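Local coordinates for protein Sfrice_029225 (Spodoptera frugiperda, PDB 6I50) that probably acts as a secreted cytokine of the tumour necrosis factor family that binds a TNF receptor as a three-chain assembly, at residues Phe3-Thr12 against Val39-Val47; Tyr73-Ser81 against Val137-Leu147. All coordinates share one frame; numbering follows the deposited sequence.

Contact 1. Residues Phe3-Thr12 against Val39-Val47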
loop_
_atom_site.group_PDB
_atom_site.type_symbol
_atom_site.label_atom_id
_atom_site.label_comp_id
_atom_site.label_asym_id
_atom_site.label_seq_id
_atom_site.Cartn_x
_atom_site.Cartn_y
_atom_site.Cartn_z
ATOM N N PHE A 3 15.722 -11.892 -9.595
ATOM C CA PHE A 3 14.534 -11.380 -8.913
ATOM C C PHE A 3 14.742 -11.641 -7.425
ATOM O O PHE A 3 14.371 -12.691 -6.900
ATOM C CB PHE A 3 13.279 -12.058 -9.449
ATOM C CG PHE A 3 11.993 -11.507 -8.893
ATOM C CD1 PHE A 3 11.782 -10.140 -8.811
ATOM C CD2 PHE A 3 10.977 -12.361 -8.499
ATOM C CE1 PHE A 3 10.586 -9.636 -8.325
ATOM C CE2 PHE A 3 9.782 -11.868 -8.007
ATOM C CZ PHE A 3 9.584 -10.504 -7.923
ATOM N N ILE A 4 15.366 -10.682 -6.745
ATOM C CA ILE A 4 15.693 -10.818 -5.322
ATOM C C ILE A 4 14.461 -10.346 -4.553
ATOM O O ILE A 4 14.322 -9.172 -4.213
ATOM C CB ILE A 4 16.959 -10.048 -4.956
ATOM C CG1 ILE A 4 18.124 -10.556 -5.816
ATOM C CG2 ILE A 4 17.280 -10.194 -3.470
ATOM C CD1 ILE A 4 19.447 -9.926 -5.489
ATOM N N ALA A 5 13.550 -11.280 -4.278
ATOM C CA ALA A 5 12.227 -10.931 -3.784
ATOM C C ALA A 5 11.612 -12.148 -3.114
ATOM O O ALA A 5 11.949 -13.286 -3.443
ATOM C CB ALA A 5 11.322 -10.442 -4.921
ATOM N N ALA A 6 10.696 -11.895 -2.187
ATOM C CA ALA A 6 10.015 -12.966 -1.474
ATOM C C ALA A 6 8.714 -12.429 -0.893
ATOM O O ALA A 6 8.605 -11.247 -0.557
ATOM C CB ALA A 6 10.898 -13.555 -0.363
ATOM N N HIS A 7 7.728 -13.318 -0.783
ATOM C CA HIS A 7 6.449 -13.006 -0.165
ATOM C C HIS A 7 6.130 -14.105 0.836
ATOM O O HIS A 7 6.186 -15.286 0.491
ATOM C CB HIS A 7 5.329 -12.906 -1.206
ATOM C CG HIS A 7 3.992 -12.577 -0.622
ATOM N ND1 HIS A 7 3.572 -11.281 -0.407
ATOM C CD2 HIS A 7 2.981 -13.374 -0.200
ATOM C CE1 HIS A 7 2.354 -11.294 0.107
ATOM N NE2 HIS A 7 1.972 -12.551 0.239
ATOM N N PHE A 8 5.836 -13.719 2.073
ATOM C CA PHE A 8 5.484 -14.658 3.132
ATOM C C PHE A 8 4.106 -14.289 3.653
ATOM O O PHE A 8 3.839 -13.113 3.922
ATOM C CB PHE A 8 6.511 -14.616 4.268
ATOM C CG PHE A 8 7.927 -14.716 3.795
ATOM C CD1 PHE A 8 8.493 -15.955 3.543
ATOM C CD2 PHE A 8 8.683 -13.572 3.570
ATOM C CE1 PHE A 8 9.800 -16.058 3.094
ATOM C CE2 PHE A 8 9.992 -13.666 3.127
ATOM C CZ PHE A 8 10.546 -14.916 2.880
ATOM N N HIS A 9 3.229 -15.277 3.805
ATOM C CA HIS A 9 1.868 -14.966 4.215
ATOM C C HIS A 9 1.449 -15.835 5.393
ATOM O O HIS A 9 2.101 -16.828 5.732
ATOM C CB HIS A 9 0.866 -15.099 3.044
ATOM C CG HIS A 9 0.880 -16.431 2.357
ATOM N ND1 HIS A 9 0.656 -16.563 1.003
ATOM C CD2 HIS A 9 1.051 -17.687 2.834
ATOM C CE1 HIS A 9 0.708 -17.840 0.671
ATOM N NE2 HIS A 9 0.944 -18.545 1.764
ATOM N N GLY A 10 0.363 -15.421 6.040
ATOM C CA GLY A 10 -0.099 -16.131 7.220
ATOM C C GLY A 10 -0.571 -17.528 6.862
ATOM O O GLY A 10 -1.287 -17.731 5.880
ATOM N N ASN A 11 -0.168 -18.501 7.679
ATOM C CA ASN A 11 -0.495 -19.899 7.398
ATOM C C ASN A 11 -0.435 -20.678 8.703
ATOM O O ASN A 11 0.658 -20.975 9.194
ATOM C CB ASN A 11 0.463 -20.479 6.364
ATOM C CG ASN A 11 -0.017 -21.801 5.797
ATOM O OD1 ASN A 11 -0.861 -22.475 6.386
ATOM N ND2 ASN A 11 0.522 -22.178 4.644
ATOM N N THR A 12 -1.599 -21.022 9.247
ATOM C CA THR A 12 -1.697 -21.749 10.505
ATOM C C THR A 12 -1.690 -23.265 10.326
ATOM O O THR A 12 -2.050 -23.985 11.263
ATOM C CB THR A 12 -2.962 -21.331 11.263
ATOM O OG1 THR A 12 -4.094 -21.400 10.386
ATOM C CG2 THR A 12 -2.824 -19.913 11.805
ATOM N N VAL A 39 3.714 -16.806 12.387
ATOM C CA VAL A 39 2.951 -17.814 11.659
ATOM C C VAL A 39 3.028 -17.500 10.167
ATOM O O VAL A 39 2.018 -17.537 9.458
ATOM C CB VAL A 39 1.496 -17.872 12.164
ATOM C CG1 VAL A 39 0.810 -19.153 11.718
ATOM C CG2 VAL A 39 1.468 -17.766 13.684
ATOM N N TRP A 40 4.227 -17.171 9.689
ATOM C CA TRP A 40 4.475 -16.880 8.285
ATOM C C TRP A 40 4.886 -18.144 7.542
ATOM O O TRP A 40 5.421 -19.090 8.122
ATOM C CB TRP A 40 5.593 -15.845 8.111
ATOM C CG TRP A 40 5.397 -14.518 8.764
ATOM C CD1 TRP A 40 6.271 -13.883 9.601
ATOM C CD2 TRP A 40 4.279 -13.635 8.608
ATOM N NE1 TRP A 40 5.761 -12.665 9.982
ATOM C CE2 TRP A 40 4.542 -12.488 9.384
ATOM C CE3 TRP A 40 3.083 -13.703 7.889
ATOM C CZ2 TRP A 40 3.650 -11.421 9.465
ATOM C CZ3 TRP A 40 2.199 -12.645 7.975
ATOM C CH2 TRP A 40 2.485 -11.523 8.757
ATOM N N TYR A 41 4.661 -18.134 6.227
ATOM C CA TYR A 41 5.122 -19.206 5.370
ATOM C C TYR A 41 5.294 -18.633 3.972
ATOM O O TYR A 41 4.456 -17.830 3.536
ATOM C CB TYR A 41 4.145 -20.388 5.338
ATOM C CG TYR A 41 4.764 -21.651 4.792
ATOM C CD1 TYR A 41 5.462 -22.514 5.624
ATOM C CD2 TYR A 41 4.662 -21.971 3.445
ATOM C CE1 TYR A 41 6.042 -23.669 5.130
ATOM C CE2 TYR A 41 5.240 -23.126 2.941
ATOM C CZ TYR A 41 5.929 -23.969 3.790
ATOM O OH TYR A 41 6.507 -25.118 3.300
ATOM N N PRO A 42 6.347 -19.014 3.252
ATOM C CA PRO A 42 6.529 -18.492 1.890
ATOM C C PRO A 42 5.376 -18.878 0.971
ATOM O O PRO A 42 4.879 -20.008 1.002
ATOM C CB PRO A 42 7.847 -19.136 1.438
ATOM C CG PRO A 42 8.008 -20.339 2.319
ATOM C CD PRO A 42 7.432 -19.930 3.640
ATOM N N ALA A 43 4.942 -17.909 0.157
ATOM C CA ALA A 43 3.983 -18.187 -0.900
ATOM C C ALA A 43 4.592 -19.175 -1.895
ATOM O O ALA A 43 5.816 -19.307 -1.981
ATOM C CB ALA A 43 3.581 -16.893 -1.607
ATOM N N PRO A 44 3.759 -19.885 -2.656
ATOM C CA PRO A 44 4.307 -20.887 -3.584
ATOM C C PRO A 44 5.346 -20.336 -4.550
ATOM O O PRO A 44 6.350 -21.012 -4.805
ATOM C CB PRO A 44 3.053 -21.400 -4.304
ATOM C CG PRO A 44 1.980 -21.273 -3.276
ATOM C CD PRO A 44 2.291 -19.987 -2.540
ATOM N N TRP A 45 5.150 -19.129 -5.088
ATOM C CA TRP A 45 6.134 -18.615 -6.035
ATOM C C TRP A 45 7.470 -18.357 -5.354
ATOM O O TRP A 45 8.522 -18.454 -5.995
ATOM C CB TRP A 45 5.615 -17.352 -6.737
ATOM C CG TRP A 45 5.587 -16.063 -5.942
ATOM C CD1 TRP A 45 4.485 -15.462 -5.399
ATOM C CD2 TRP A 45 6.695 -15.188 -5.663
ATOM N NE1 TRP A 45 4.839 -14.283 -4.778
ATOM C CE2 TRP A 45 6.190 -14.093 -4.926
ATOM C CE3 TRP A 45 8.063 -15.228 -5.959
ATOM C CZ2 TRP A 45 7.007 -13.052 -4.477
ATOM C CZ3 TRP A 45 8.874 -14.199 -5.508
ATOM C CH2 TRP A 45 8.343 -13.123 -4.775
ATOM N N THR A 46 7.446 -18.051 -4.059
ATOM C CA THR A 46 8.682 -17.874 -3.310
ATOM C C THR A 46 9.367 -19.213 -3.059
ATOM O O THR A 46 10.578 -19.343 -3.256
ATOM C CB THR A 46 8.378 -17.146 -1.999
ATOM O OG1 THR A 46 7.897 -15.832 -2.308
ATOM C CG2 THR A 46 9.615 -17.048 -1.134
ATOM N N VAL A 47 8.601 -20.227 -2.647
ATOM C CA VAL A 47 9.161 -21.571 -2.473
ATOM C C VAL A 47 9.832 -22.048 -3.755
ATOM O O VAL A 47 10.918 -22.644 -3.725
ATOM C CB VAL A 47 8.061 -22.553 -2.026
ATOM C CG1 VAL A 47 8.555 -24.004 -2.112
ATOM C CG2 VAL A 47 7.592 -22.231 -0.613
HETATM O O HOH W 1 3.730 -21.250 9.493
#

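Contact 2. Residues Tyr73-Ser81 against Val137-Leu147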
loop_
_atom_site.group_PDB
_atom_site.type_symbol
_atom_site.label_atom_id
_atom_site.label_comp_id
_atom_site.label_asym_id
_atom_site.label_seq_id
_atom_site.Cartn_x
_atom_site.Cartn_y
_atom_site.Cartn_z
ATOM N N TYR A 73 6.566 -4.402 2.165
ATOM C CA TYR A 73 5.162 -4.176 2.485
ATOM C C TYR A 73 4.712 -5.189 3.530
ATOM O O TYR A 73 5.205 -6.321 3.578
ATOM C CB TYR A 73 4.272 -4.244 1.227
ATOM C CG TYR A 73 4.372 -5.550 0.472
ATOM C CD1 TYR A 73 3.598 -6.649 0.847
ATOM C CD2 TYR A 73 5.237 -5.687 -0.611
ATOM C CE1 TYR A 73 3.699 -7.855 0.172
ATOM C CE2 TYR A 73 5.336 -6.891 -1.301
ATOM C CZ TYR A 73 4.562 -7.968 -0.902
ATOM O OH TYR A 73 4.662 -9.159 -1.577
ATOM N N VAL A 74 3.792 -4.756 4.386
ATOM C CA VAL A 74 3.289 -5.567 5.489
ATOM C C VAL A 74 1.796 -5.325 5.629
ATOM O O VAL A 74 1.334 -4.179 5.562
ATOM C CB VAL A 74 4.001 -5.227 6.816
ATOM C CG1 VAL A 74 3.353 -5.962 7.983
ATOM C CG2 VAL A 74 5.496 -5.531 6.742
ATOM N N GLN A 75 1.039 -6.399 5.847
ATOM C CA GLN A 75 -0.358 -6.285 6.252
ATOM C C GLN A 75 -0.631 -7.237 7.405
ATOM O O GLN A 75 -0.331 -8.434 7.314
ATOM C CB GLN A 75 -1.315 -6.593 5.101
ATOM C CG GLN A 75 -2.783 -6.518 5.518
ATOM C CD GLN A 75 -3.709 -6.434 4.327
ATOM O OE1 GLN A 75 -3.664 -5.468 3.564
ATOM N NE2 GLN A 75 -4.567 -7.443 4.164
ATOM N N ILE A 76 -1.186 -6.707 8.489
ATOM C CA ILE A 76 -1.687 -7.516 9.594
ATOM C C ILE A 76 -3.194 -7.323 9.643
ATOM O O ILE A 76 -3.681 -6.187 9.730
ATOM C CB ILE A 76 -1.037 -7.136 10.933
ATOM C CG1 ILE A 76 0.492 -7.288 10.856
ATOM C CG2 ILE A 76 -1.603 -7.991 12.061
ATOM C CD1 ILE A 76 0.967 -8.703 10.565
ATOM N N TYR A 77 -3.930 -8.426 9.583
ATOM C CA TYR A 77 -5.390 -8.400 9.625
ATOM C C TYR A 77 -5.810 -8.706 11.059
ATOM O O TYR A 77 -5.732 -9.851 11.509
ATOM C CB TYR A 77 -5.952 -9.408 8.628
ATOM C CG TYR A 77 -7.434 -9.310 8.333
ATOM C CD1 TYR A 77 -8.380 -9.654 9.289
ATOM C CD2 TYR A 77 -7.882 -8.935 7.073
ATOM C CE1 TYR A 77 -9.731 -9.593 9.010
ATOM C CE2 TYR A 77 -9.235 -8.872 6.787
ATOM C CZ TYR A 77 -10.150 -9.206 7.755
ATOM O OH TYR A 77 -11.497 -9.149 7.477
ATOM N N TYR A 78 -6.258 -7.680 11.778
ATOM C CA TYR A 78 -6.684 -7.856 13.160
ATOM C C TYR A 78 -8.152 -8.239 13.234
ATOM O O TYR A 78 -8.979 -7.763 12.450
ATOM C CB TYR A 78 -6.452 -6.576 13.966
ATOM C CG TYR A 78 -4.995 -6.198 14.104
ATOM C CD1 TYR A 78 -4.215 -6.704 15.136
ATOM C CD2 TYR A 78 -4.398 -5.336 13.195
ATOM C CE1 TYR A 78 -2.875 -6.354 15.255
ATOM C CE2 TYR A 78 -3.074 -4.977 13.308
ATOM C CZ TYR A 78 -2.315 -5.488 14.335
ATOM O OH TYR A 78 -0.991 -5.118 14.429
ATOM N N LEU A 79 -8.471 -9.104 14.190
ATOM C CA LEU A 79 -9.848 -9.422 14.561
ATOM C C LEU A 79 -9.811 -9.321 16.080
ATOM O O LEU A 79 -9.512 -10.296 16.775
ATOM C CB LEU A 79 -10.288 -10.800 14.061
ATOM C CG LEU A 79 -11.760 -11.138 14.313
ATOM C CD1 LEU A 79 -12.643 -9.993 13.846
ATOM C CD2 LEU A 79 -12.153 -12.429 13.617
ATOM N N ASP A 80 -10.074 -8.122 16.588
ATOM C CA ASP A 80 -9.693 -7.792 17.950
ATOM C C ASP A 80 -10.692 -6.790 18.504
ATOM O O ASP A 80 -11.352 -6.065 17.755
ATOM C CB ASP A 80 -8.266 -7.231 17.991
ATOM C CG ASP A 80 -7.673 -7.238 19.384
ATOM O OD1 ASP A 80 -7.039 -8.244 19.762
ATOM O OD2 ASP A 80 -7.839 -6.227 20.097
ATOM N N SER A 81 -10.791 -6.751 19.830
ATOM C CA SER A 81 -11.749 -5.875 20.488
ATOM C C SER A 81 -11.121 -4.601 21.045
ATOM O O SER A 81 -11.851 -3.751 21.560
ATOM C CB SER A 81 -12.475 -6.629 21.610
ATOM O OG SER A 81 -11.556 -7.148 22.550
ATOM N N VAL A 137 7.782 -8.304 12.491
ATOM C CA VAL A 137 6.617 -7.465 12.750
ATOM C C VAL A 137 6.148 -7.748 14.169
ATOM O O VAL A 137 5.883 -8.904 14.521
ATOM C CB VAL A 137 5.486 -7.730 11.743
ATOM C CG1 VAL A 137 4.382 -6.696 11.917
ATOM C CG2 VAL A 137 6.010 -7.705 10.318
ATOM N N ARG A 138 6.037 -6.701 14.983
ATOM C CA ARG A 138 5.490 -6.816 16.327
ATOM C C ARG A 138 4.300 -5.880 16.467
ATOM O O ARG A 138 4.249 -4.824 15.837
ATOM C CB ARG A 138 6.529 -6.469 17.405
ATOM C CG ARG A 138 7.608 -7.519 17.593
ATOM C CD ARG A 138 8.531 -7.177 18.760
ATOM N NE ARG A 138 9.504 -8.246 18.966
ATOM C CZ ARG A 138 10.619 -8.388 18.250
ATOM N NH1 ARG A 138 10.916 -7.510 17.304
ATOM N NH2 ARG A 138 11.446 -9.399 18.487
ATOM N N ASN A 139 3.339 -6.270 17.296
ATOM C CA ASN A 139 2.313 -5.317 17.686
ATOM C C ASN A 139 2.910 -4.331 18.685
ATOM O O ASN A 139 3.862 -4.648 19.406
ATOM C CB ASN A 139 1.104 -6.046 18.275
ATOM C CG ASN A 139 0.481 -7.017 17.290
ATOM O OD1 ASN A 139 0.478 -6.776 16.077
ATOM N ND2 ASN A 139 -0.034 -8.132 17.800
ATOM N N THR A 140 2.378 -3.108 18.695
ATOM C CA THR A 140 2.919 -2.098 19.597
ATOM C C THR A 140 2.462 -2.289 21.034
ATOM O O THR A 140 3.160 -1.854 21.954
ATOM C CB THR A 140 2.526 -0.696 19.134
ATOM O OG1 THR A 140 1.125 -0.502 19.369
ATOM C CG2 THR A 140 2.824 -0.526 17.660
ATOM N N ALA A 141 1.310 -2.917 21.250
ATOM C CA ALA A 141 0.783 -3.147 22.584
ATOM C C ALA A 141 0.473 -4.626 22.757
ATOM O O ALA A 141 0.289 -5.368 21.787
ATOM C CB ALA A 141 -0.472 -2.312 22.855
ATOM N N GLY A 142 0.404 -5.041 24.015
ATOM C CA GLY A 142 0.327 -6.453 24.313
ATOM C C GLY A 142 -0.992 -7.075 23.903
ATOM O O GLY A 142 -2.054 -6.456 23.963
ATOM N N ASP A 143 -0.900 -8.328 23.462
ATOM C CA ASP A 143 -2.047 -9.204 23.294
ATOM C C ASP A 143 -3.101 -8.630 22.359
ATOM O O ASP A 143 -4.133 -8.112 22.796
ATOM C CB ASP A 143 -2.643 -9.527 24.657
ATOM C CG ASP A 143 -1.755 -10.450 25.461
ATOM O OD1 ASP A 143 -0.517 -10.264 25.427
ATOM O OD2 ASP A 143 -2.289 -11.370 26.116
ATOM N N ARG A 144 -2.832 -8.727 21.067
ATOM C CA ARG A 144 -3.813 -8.476 20.029
ATOM C C ARG A 144 -3.998 -9.765 19.245
ATOM O O ARG A 144 -3.074 -10.581 19.136
ATOM C CB ARG A 144 -3.374 -7.338 19.097
ATOM C CG ARG A 144 -3.144 -6.011 19.802
ATOM C CD ARG A 144 -4.435 -5.437 20.334
ATOM N NE ARG A 144 -4.320 -4.011 20.653
ATOM C CZ ARG A 144 -4.020 -3.526 21.853
ATOM N NH1 ARG A 144 -3.954 -2.214 22.041
ATOM N NH2 ARG A 144 -3.793 -4.347 22.874
ATOM N N HIS A 145 -5.203 -9.957 18.723
ATOM C CA HIS A 145 -5.519 -11.117 17.905
ATOM C C HIS A 145 -5.560 -10.722 16.437
ATOM O O HIS A 145 -6.142 -9.694 16.074
ATOM C CB HIS A 145 -6.860 -11.726 18.310
ATOM C CG HIS A 145 -6.899 -12.207 19.726
ATOM N ND1 HIS A 145 -6.986 -11.348 20.800
ATOM C CD2 HIS A 145 -6.860 -13.456 20.243
ATOM C CE1 HIS A 145 -7.006 -12.050 21.920
ATOM N NE2 HIS A 145 -6.931 -13.331 21.609
ATOM N N SER A 146 -4.946 -11.548 15.597
ATOM C CA SER A 146 -4.927 -11.327 14.159
ATOM C C SER A 146 -5.280 -12.622 13.440
ATOM O O SER A 146 -5.111 -13.721 13.975
ATOM C CB SER A 146 -3.562 -10.810 13.682
ATOM O OG SER A 146 -2.506 -11.584 14.223
ATOM N N LEU A 147 -5.783 -12.481 12.213
ATOM C CA LEU A 147 -6.125 -13.627 11.374
ATOM C C LEU A 147 -4.943 -13.936 10.463
ATOM O O LEU A 147 -4.607 -13.143 9.574
ATOM C CB LEU A 147 -7.387 -13.354 10.559
ATOM C CG LEU A 147 -8.692 -13.277 11.343
ATOM C CD1 LEU A 147 -9.850 -12.948 10.411
ATOM C CD2 LEU A 147 -8.945 -14.590 12.066
HETATM O O HOH W 2 -7.269 -9.045 22.550
#

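Contact 1. Residues Phe3-Thr12 against Val39-Val47
His-9 and Tyr-41 form the hydrogen-bonded pair of a short antiparallel ladder in which strand 40-42 lies along strand 5-10, at the border of a sheet of the TNF-family beta-sandwich. The backbone bonds come first. His-9 N donates to Tyr-41 O (2.8 Å) and Tyr-41 N answers to His-9 O, a more bent bond. Asn-11 N to Val-39 O extends the ladder at one end; at the other, Ala-43 N gives His-7 O a nearly straight bond (172° at the hydrogen). A water donates to both Asn-11 O and Trp-40 O.

Past Ala-43, the N-cap of the short helix 44-47, pairing passes to a side chain: Thr-46 OG1 takes the N-H of His-7 at 2.9 Å. In Thr-46, chi1 of -64° keeps OG1 beside the backbone N and puts CG2 anti to that N, against Ala-6 CB.

The apolar contacts of the ladder gather round Phe-8. Its CD1 lies 3.9 Å from Pro-42 CB and its CB meets Trp-40 CB, and all three residues also touch Leu-56. Trp-40 also turns an edge to the backbone, CE3 approaching Gly-10 N in the indole plane. On the other face of the ladder the His-9 ring makes van der Waals contact with Ala-43, CE1 3.6 Å from Ala-43 CA.

Trp-45 lies along the start of strand 5-10, touching Ala-5, Ala-6 and His-7 CB, while its NE1 bonds to Ala-126 O of the second subunit. At the far rim of the indole, CZ3 meets Phe-3 CE2 at 3.5 Å, the six-membered rings inclined by 31°.

Contact 2. Residues Tyr73-Ser81 against Val137-Leu147
Asp-80 OD1 is gripped twice by one residue: His-145 N reaches it at 2.7 Å on the anti side, and His-145 ND1 more loosely at 3.3 Å from the opposite face of the carboxylate plane. This His-carboxylate pair lies just beyond the single bridge, Tyr-78 with Ser-146, that joins strands 73-80 and 144-147 of the TNF-family beta-sandwich. The oxygen lies in the imidazole plane, and a water donates to it as well; OD2 turns to His-82. Replacing Asp-80 by an alanine takes away the carboxylate, which would probably leave His-145 N without its acceptor and the imidazole freer to turn.

The backbones are tied by Leu-147 N to Tyr-77 O and by Leu-79 N to His-145 O. Beside them Leu-147 CD1 lies 3.6 Å from Tyr-77 CE1, the two side chains running the same way, and also touches Leu-79.

Inside the sandwich, Val-74 CG1 and Val-137 CG2 meet tip to tip, linking the two sheets. In Tyr-78, chi1 of -65° sets the ring beside the backbone N, and its end comes nearer to 137-147, past Arg-144 CB, with Ile-76 CG2 over one ring face. Tyr-78 OH donates to Asn-139 OD1 (2.8 Å) from above the amide plane; His-37 NE2 bonds the same oxygen.

How the contacts relate
The two contacts, with centres about 18 Å apart, both reach one sheet and are joined through strand 144-161, which pairs with both strand 5-10 and strand 68-80; contact 2 also crosses to the second sheet through strand 134-139. Along the chain contact 1 is complete before contact 2 begins. They touch directly at two points: His-7 ND1 lies 2.7 Å from Tyr-73 OH, a probable hydrogen bond, and Trp-40 CH2 packs on Ile-76 CD1 at 3.7 Å. Ala-126 of the second subunit serves each of them, its O accepting from Trp-45 NE1 and its N bonding Tyr-73 OH. Strand 68-80 and the helix 44-47 end of contact 1 thus meet the same neighbouring subunit.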